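Local coordinates for protein alkane monooxygenase (PDB 3B9O) that belongs to the luciferase-like monooxygenase family of TIM-barrel proteins and holds flavin mononucleotide in a pocket of the barrel, at residues 43-57 with 92-104. Sequence-based numbering, arbitrary orientation.
Sequences AQLLEKGKFDALFLA and MAYVTKHLAFAVT. With FMN (flavin mononucleotide), chain C.
Two neighbouring strands of the flavin-binding barrel meet here, and toward the flavin A57 and T104 belong to the FMN pocket: A57 CB lies 3.1 Å from FMN O4. L56 O accepts the strand-pairing bond from T104 N and a second one from T104 OG1 (2.8 Å), whose hydroxyl turns back onto the partner strand; OG1 is also bonded to N133 on the next strand. Further back, L56 N gives a nearly straight bond (179°) to A102 O, A102 N bonds to L54 O, and L54 N to A100 O. This is the parallel pairing of a TIM barrel, with the strand axes 12° apart and strands 6-12 and 130-135 flanking the pair. A53, A100, F55 and A102 share one face of the sheet, where F55 CD1 rests on A102 CB, while L54 and L56 lie on the other with F101 and V103. There M92 bends at chi3 (-61°) to bring CE within 3.7 Å of L54 CD1, its side chain crossing the leucine at about a right angle. At the far end E47 binds the loop before strand 100-106: OE1 takes K97 N through its syn lone pair, and OE2 takes both H98 N (2.8 Å) and L99 N (2.9 Å), the latter nearly along the C-O axis. Three backbone N-H groups thus fix the carboxylate's rotation and would probably stabilise its negative charge. Beside it, L99 wedges CD2 against A43 and CD1 against F51 CB (3.9 Å).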
loop_
_atom_site.group_PDB
_atom_site.type_symbol
_atom_site.label_atom_id
_atom_site.label_comp_id
_atom_site.label_asym_id
_atom_site.label_seq_id
_atom_site.Cartn_x
_atom_site.Cartn_y
_atom_site.Cartn_z
ATOM N N ALA A 43 11.091 -9.989 6.007
ATOM C CA ALA A 43 10.808 -10.555 4.695
ATOM C C ALA A 43 10.835 -12.084 4.785
ATOM O O ALA A 43 9.932 -12.762 4.283
ATOM C CB ALA A 43 11.842 -10.050 3.645
ATOM N N GLN A 44 11.838 -12.608 5.496
ATOM C CA GLN A 44 11.971 -14.045 5.667
ATOM C C GLN A 44 10.791 -14.640 6.456
ATOM O O GLN A 44 10.262 -15.697 6.086
ATOM C CB GLN A 44 13.311 -14.403 6.339
ATOM C CG GLN A 44 14.532 -14.276 5.394
ATOM C CD GLN A 44 15.846 -14.380 6.172
ATOM O OE1 GLN A 44 16.101 -13.650 7.158
ATOM N NE2 GLN A 44 16.666 -15.309 5.760
ATOM N N LEU A 45 10.436 -13.977 7.556
ATOM C CA LEU A 45 9.235 -14.346 8.355
ATOM C C LEU A 45 7.975 -14.380 7.453
ATOM O O LEU A 45 7.203 -15.359 7.465
ATOM C CB LEU A 45 9.043 -13.387 9.547
ATOM C CG LEU A 45 7.683 -13.525 10.254
ATOM C CD1 LEU A 45 7.589 -14.875 10.967
ATOM C CD2 LEU A 45 7.509 -12.376 11.242
ATOM N N LEU A 46 7.757 -13.326 6.661
ATOM C CA LEU A 46 6.516 -13.208 5.881
ATOM C C LEU A 46 6.439 -14.304 4.817
ATOM O O LEU A 46 5.360 -14.815 4.518
ATOM C CB LEU A 46 6.396 -11.804 5.233
ATOM C CG LEU A 46 6.300 -10.687 6.291
ATOM C CD1 LEU A 46 6.151 -9.337 5.616
ATOM C CD2 LEU A 46 5.148 -10.919 7.285
ATOM N N GLU A 47 7.584 -14.617 4.212
ATOM C CA GLU A 47 7.633 -15.682 3.214
ATOM C C GLU A 47 7.376 -17.039 3.860
ATOM O O GLU A 47 6.651 -17.840 3.296
ATOM C CB GLU A 47 8.959 -15.661 2.455
ATOM C CG GLU A 47 9.040 -16.740 1.399
ATOM C CD GLU A 47 9.892 -16.334 0.225
ATOM O OE1 GLU A 47 11.046 -16.807 0.114
ATOM O OE2 GLU A 47 9.418 -15.531 -0.564
ATOM N N LYS A 48 7.950 -17.286 5.049
ATOM C CA LYS A 48 7.591 -18.456 5.848
ATOM C C LYS A 48 6.048 -18.550 6.068
ATOM O O LYS A 48 5.469 -19.634 5.919
ATOM C CB LYS A 48 8.400 -18.515 7.173
ATOM C CG LYS A 48 7.779 -19.396 8.251
ATOM C CD LYS A 48 8.520 -19.259 9.637
ATOM C CE LYS A 48 7.512 -19.204 10.831
ATOM N NZ LYS A 48 8.155 -19.516 12.200
ATOM N N GLY A 49 5.395 -17.437 6.407
ATOM C CA GLY A 49 3.936 -17.402 6.524
ATOM C C GLY A 49 3.122 -17.344 5.240
ATOM O O GLY A 49 1.904 -17.138 5.296
ATOM N N LYS A 50 3.791 -17.475 4.087
ATOM C CA LYS A 50 3.178 -17.438 2.724
ATOM C C LYS A 50 2.440 -16.141 2.367
ATOM O O LYS A 50 1.560 -16.158 1.501
ATOM C CB LYS A 50 2.265 -18.669 2.430
ATOM C CG LYS A 50 2.821 -19.976 2.964
ATOM C CD LYS A 50 4.035 -20.431 2.189
ATOM C CE LYS A 50 4.626 -21.678 2.858
ATOM N NZ LYS A 50 5.815 -22.120 2.096
ATOM N N PHE A 51 2.794 -15.031 3.011
ATOM C CA PHE A 51 2.162 -13.757 2.683
ATOM C C PHE A 51 2.321 -13.425 1.189
ATOM O O PHE A 51 3.368 -13.670 0.643
ATOM C CB PHE A 51 2.813 -12.628 3.513
ATOM C CG PHE A 51 2.171 -12.406 4.871
ATOM C CD1 PHE A 51 2.127 -13.429 5.823
ATOM C CD2 PHE A 51 1.638 -11.166 5.208
ATOM C CE1 PHE A 51 1.546 -13.217 7.081
ATOM C CE2 PHE A 51 1.090 -10.934 6.465
ATOM C CZ PHE A 51 1.055 -11.965 7.406
ATOM N N ASP A 52 1.309 -12.845 0.546
ATOM C CA ASP A 52 1.494 -12.282 -0.804
ATOM C C ASP A 52 2.620 -11.237 -0.860
ATOM O O ASP A 52 3.498 -11.285 -1.739
ATOM C CB ASP A 52 0.254 -11.539 -1.295
ATOM C CG ASP A 52 -0.895 -12.457 -1.699
ATOM O OD1 ASP A 52 -1.180 -13.417 -0.963
ATOM O OD2 ASP A 52 -1.582 -12.153 -2.692
ATOM N N ALA A 53 2.550 -10.263 0.038
ATOM C CA ALA A 53 3.442 -9.099 -0.089
ATOM C C ALA A 53 3.679 -8.373 1.226
ATOM O O ALA A 53 2.916 -8.536 2.219
ATOM C CB ALA A 53 2.897 -8.122 -1.171
ATOM N N LEU A 54 4.742 -7.576 1.213
ATOM C CA LEU A 54 4.994 -6.556 2.210
ATOM C C LEU A 54 4.515 -5.257 1.596
ATOM O O LEU A 54 5.009 -4.882 0.524
ATOM C CB LEU A 54 6.501 -6.460 2.433
ATOM C CG LEU A 54 7.084 -5.847 3.712
ATOM C CD1 LEU A 54 8.170 -4.886 3.495
ATOM C CD2 LEU A 54 6.155 -5.518 4.897
ATOM N N PHE A 55 3.580 -4.570 2.264
ATOM C CA PHE A 55 2.986 -3.331 1.731
ATOM C C PHE A 55 3.534 -2.175 2.564
ATOM O O PHE A 55 3.260 -2.076 3.766
ATOM C CB PHE A 55 1.430 -3.405 1.791
ATOM C CG PHE A 55 0.708 -2.230 1.149
ATOM C CD1 PHE A 55 -0.163 -2.438 0.086
ATOM C CD2 PHE A 55 0.868 -0.930 1.614
ATOM C CE1 PHE A 55 -0.867 -1.352 -0.516
ATOM C CE2 PHE A 55 0.186 0.176 0.996
ATOM C CZ PHE A 55 -0.688 -0.049 -0.051
ATOM N N LEU A 56 4.346 -1.339 1.938
ATOM C CA LEU A 56 4.997 -0.234 2.653
ATOM C C LEU A 56 4.268 1.084 2.374
ATOM O O LEU A 56 4.197 1.540 1.224
ATOM C CB LEU A 56 6.476 -0.130 2.256
ATOM C CG LEU A 56 7.344 -1.250 2.809
ATOM C CD1 LEU A 56 8.508 -1.514 1.824
ATOM C CD2 LEU A 56 7.801 -0.874 4.196
ATOM N N ALA A 57 3.715 1.653 3.425
ATOM C CA ALA A 57 3.216 3.039 3.406
ATOM C C ALA A 57 4.410 4.007 3.340
ATOM O O ALA A 57 5.589 3.606 3.510
ATOM C CB ALA A 57 2.371 3.314 4.658
ATOM N N MET A 92 15.571 -7.261 0.869
ATOM C CA MET A 92 14.424 -8.123 1.180
ATOM C C MET A 92 14.139 -9.087 0.035
ATOM O O MET A 92 13.823 -10.244 0.289
ATOM C CB MET A 92 13.190 -7.309 1.551
ATOM C CG MET A 92 13.309 -6.542 2.858
ATOM S SD MET A 92 11.770 -5.765 3.401
ATOM C CE MET A 92 11.500 -4.672 2.001
ATOM N N ALA A 93 14.255 -8.600 -1.210
ATOM C CA ALA A 93 14.108 -9.431 -2.385
ATOM C C ALA A 93 15.206 -10.492 -2.417
ATOM O O ALA A 93 14.961 -11.625 -2.866
ATOM C CB ALA A 93 14.147 -8.562 -3.676
ATOM N N TYR A 94 16.409 -10.129 -1.952
ATOM C CA TYR A 94 17.565 -11.070 -1.988
ATOM C C TYR A 94 17.288 -12.308 -1.138
ATOM O O TYR A 94 17.601 -13.413 -1.575
ATOM C CB TYR A 94 18.907 -10.416 -1.566
ATOM C CG TYR A 94 20.089 -11.391 -1.453
ATOM C CD1 TYR A 94 20.656 -11.982 -2.595
ATOM C CD2 TYR A 94 20.624 -11.724 -0.213
ATOM C CE1 TYR A 94 21.742 -12.895 -2.488
ATOM C CE2 TYR A 94 21.704 -12.596 -0.081
ATOM C CZ TYR A 94 22.262 -13.191 -1.219
ATOM O OH TYR A 94 23.332 -14.073 -1.092
ATOM N N VAL A 95 16.651 -12.129 0.024
ATOM C CA VAL A 95 16.425 -13.252 0.990
ATOM C C VAL A 95 15.102 -13.969 0.791
ATOM O O VAL A 95 14.740 -14.817 1.589
ATOM C CB VAL A 95 16.543 -12.781 2.472
ATOM C CG1 VAL A 95 17.927 -12.173 2.721
ATOM C CG2 VAL A 95 15.428 -11.733 2.825
ATOM N N THR A 96 14.360 -13.617 -0.268
ATOM C CA THR A 96 13.069 -14.260 -0.542
ATOM C C THR A 96 12.902 -14.701 -2.009
ATOM O O THR A 96 13.544 -14.154 -2.906
ATOM C CB THR A 96 11.868 -13.320 -0.141
ATOM O OG1 THR A 96 11.985 -12.091 -0.874
ATOM C CG2 THR A 96 11.859 -13.005 1.359
ATOM N N LYS A 97 12.048 -15.717 -2.231
ATOM C CA LYS A 97 11.800 -16.260 -3.552
ATOM C C LYS A 97 10.510 -15.763 -4.208
ATOM O O LYS A 97 10.463 -15.608 -5.418
ATOM C CB LYS A 97 11.780 -17.796 -3.476
ATOM C CG LYS A 97 11.647 -18.465 -4.809
ATOM C CD LYS A 97 11.639 -19.987 -4.648
ATOM C CE LYS A 97 11.403 -20.695 -5.983
ATOM N NZ LYS A 97 11.366 -22.182 -5.733
ATOM N N HIS A 98 9.462 -15.571 -3.401
ATOM C CA HIS A 98 8.104 -15.307 -3.879
ATOM C C HIS A 98 7.460 -14.067 -3.306
ATOM O O HIS A 98 6.618 -13.471 -3.965
ATOM C CB HIS A 98 7.201 -16.462 -3.463
ATOM C CG HIS A 98 7.557 -17.754 -4.102
ATOM N ND1 HIS A 98 7.398 -17.966 -5.453
ATOM C CD2 HIS A 98 8.041 -18.912 -3.580
ATOM C CE1 HIS A 98 7.798 -19.193 -5.748
ATOM N NE2 HIS A 98 8.167 -19.794 -4.629
ATOM N N LEU A 99 7.817 -13.709 -2.069
ATOM C CA LEU A 99 7.268 -12.520 -1.433
ATOM C C LEU A 99 7.397 -11.292 -2.360
ATOM O O LEU A 99 8.484 -11.026 -2.915
ATOM C CB LEU A 99 7.937 -12.266 -0.082
ATOM C CG LEU A 99 7.352 -11.104 0.773
ATOM C CD1 LEU A 99 5.950 -11.455 1.424
ATOM C CD2 LEU A 99 8.336 -10.692 1.860
ATOM N N ALA A 100 6.286 -10.582 -2.562
ATOM C CA ALA A 100 6.268 -9.364 -3.388
ATOM C C ALA A 100 6.340 -8.092 -2.495
ATOM O O ALA A 100 6.226 -8.172 -1.273
ATOM C CB ALA A 100 5.012 -9.321 -4.273
ATOM N N PHE A 101 6.489 -6.922 -3.114
ATOM C CA PHE A 101 6.742 -5.681 -2.345
ATOM C C PHE A 101 5.924 -4.582 -2.991
ATOM O O PHE A 101 6.093 -4.320 -4.189
ATOM C CB PHE A 101 8.240 -5.330 -2.362
ATOM C CG PHE A 101 9.094 -6.408 -1.763
ATOM C CD1 PHE A 101 9.649 -7.403 -2.580
ATOM C CD2 PHE A 101 9.242 -6.511 -0.396
ATOM C CE1 PHE A 101 10.382 -8.442 -2.013
ATOM C CE2 PHE A 101 9.990 -7.547 0.165
ATOM C CZ PHE A 101 10.529 -8.502 -0.640
ATOM N N ALA A 102 5.020 -3.981 -2.217
ATOM C CA ALA A 102 4.253 -2.857 -2.737
ATOM C C ALA A 102 4.804 -1.642 -2.004
ATOM O O ALA A 102 4.827 -1.642 -0.804
ATOM C CB ALA A 102 2.769 -3.035 -2.470
ATOM N N VAL A 103 5.234 -0.634 -2.747
ATOM C CA VAL A 103 5.835 0.572 -2.224
ATOM C C VAL A 103 4.945 1.751 -2.559
ATOM O O VAL A 103 4.536 1.959 -3.721
ATOM C CB VAL A 103 7.304 0.834 -2.722
ATOM C CG1 VAL A 103 8.277 -0.217 -2.173
ATOM C CG2 VAL A 103 7.426 0.936 -4.279
ATOM N N THR A 104 4.622 2.498 -1.519
ATOM C CA THR A 104 3.869 3.756 -1.657
ATOM C C THR A 104 4.849 4.802 -2.148
ATOM O O THR A 104 5.971 4.906 -1.651
ATOM C CB THR A 104 3.217 4.209 -0.310
ATOM O OG1 THR A 104 2.238 3.245 0.086
ATOM C CG2 THR A 104 2.554 5.623 -0.410
HETATM N N1 FMN C . -1.419 8.523 1.946
HETATM C C2 FMN C . -0.068 8.593 1.982
HETATM O O2 FMN C . 0.479 9.700 1.699
HETATM N N3 FMN C . 0.638 7.466 2.320
HETATM C C4 FMN C . 0.009 6.283 2.610
HETATM O O4 FMN C . 0.673 5.267 2.906
HETATM C C4A FMN C . -1.392 6.204 2.565
HETATM N N5 FMN C . -2.084 5.056 2.836
HETATM C C5A FMN C . -3.455 5.052 2.790
HETATM C C6 FMN C . -4.202 3.892 3.074
HETATM C C7 FMN C . -5.609 3.905 3.010
HETATM C C7M FMN C . -6.427 2.669 3.315
HETATM C C8 FMN C . -6.273 5.071 2.654
HETATM C C8M FMN C . -7.783 5.099 2.585
HETATM C C9 FMN C . -5.545 6.233 2.374
HETATM C C9A FMN C . -4.140 6.236 2.441
HETATM N N10 FMN C . -3.438 7.366 2.168
HETATM C C10 FMN C . -2.090 7.370 2.231
HETATM C "C1'" FMN C . -4.113 8.627 1.794
HETATM C "C2'" FMN C . -4.117 8.777 0.263
HETATM O "O2'" FMN C . -3.422 7.695 -0.360
HETATM C "C3'" FMN C . -3.525 10.088 -0.278
HETATM O "O3'" FMN C . -2.255 10.428 0.321
HETATM C "C4'" FMN C . -4.541 11.252 -0.294
HETATM O "O4'" FMN C . -4.027 12.421 0.352
HETATM C "C5'" FMN C . -5.903 10.925 0.328
HETATM O "O5'" FMN C . -6.694 10.452 -0.755
HETATM P P FMN C . -8.285 10.652 -0.840
HETATM O O1P FMN C . -8.523 12.064 -0.328
HETATM O O2P FMN C . -8.561 10.432 -2.298
HETATM O O3P FMN C . -8.891 9.637 0.111
HETATM O O HOH W 1 12.598 -16.549 2.471
HETATM O O HOH W 2 3.771 -13.219 -3.689
#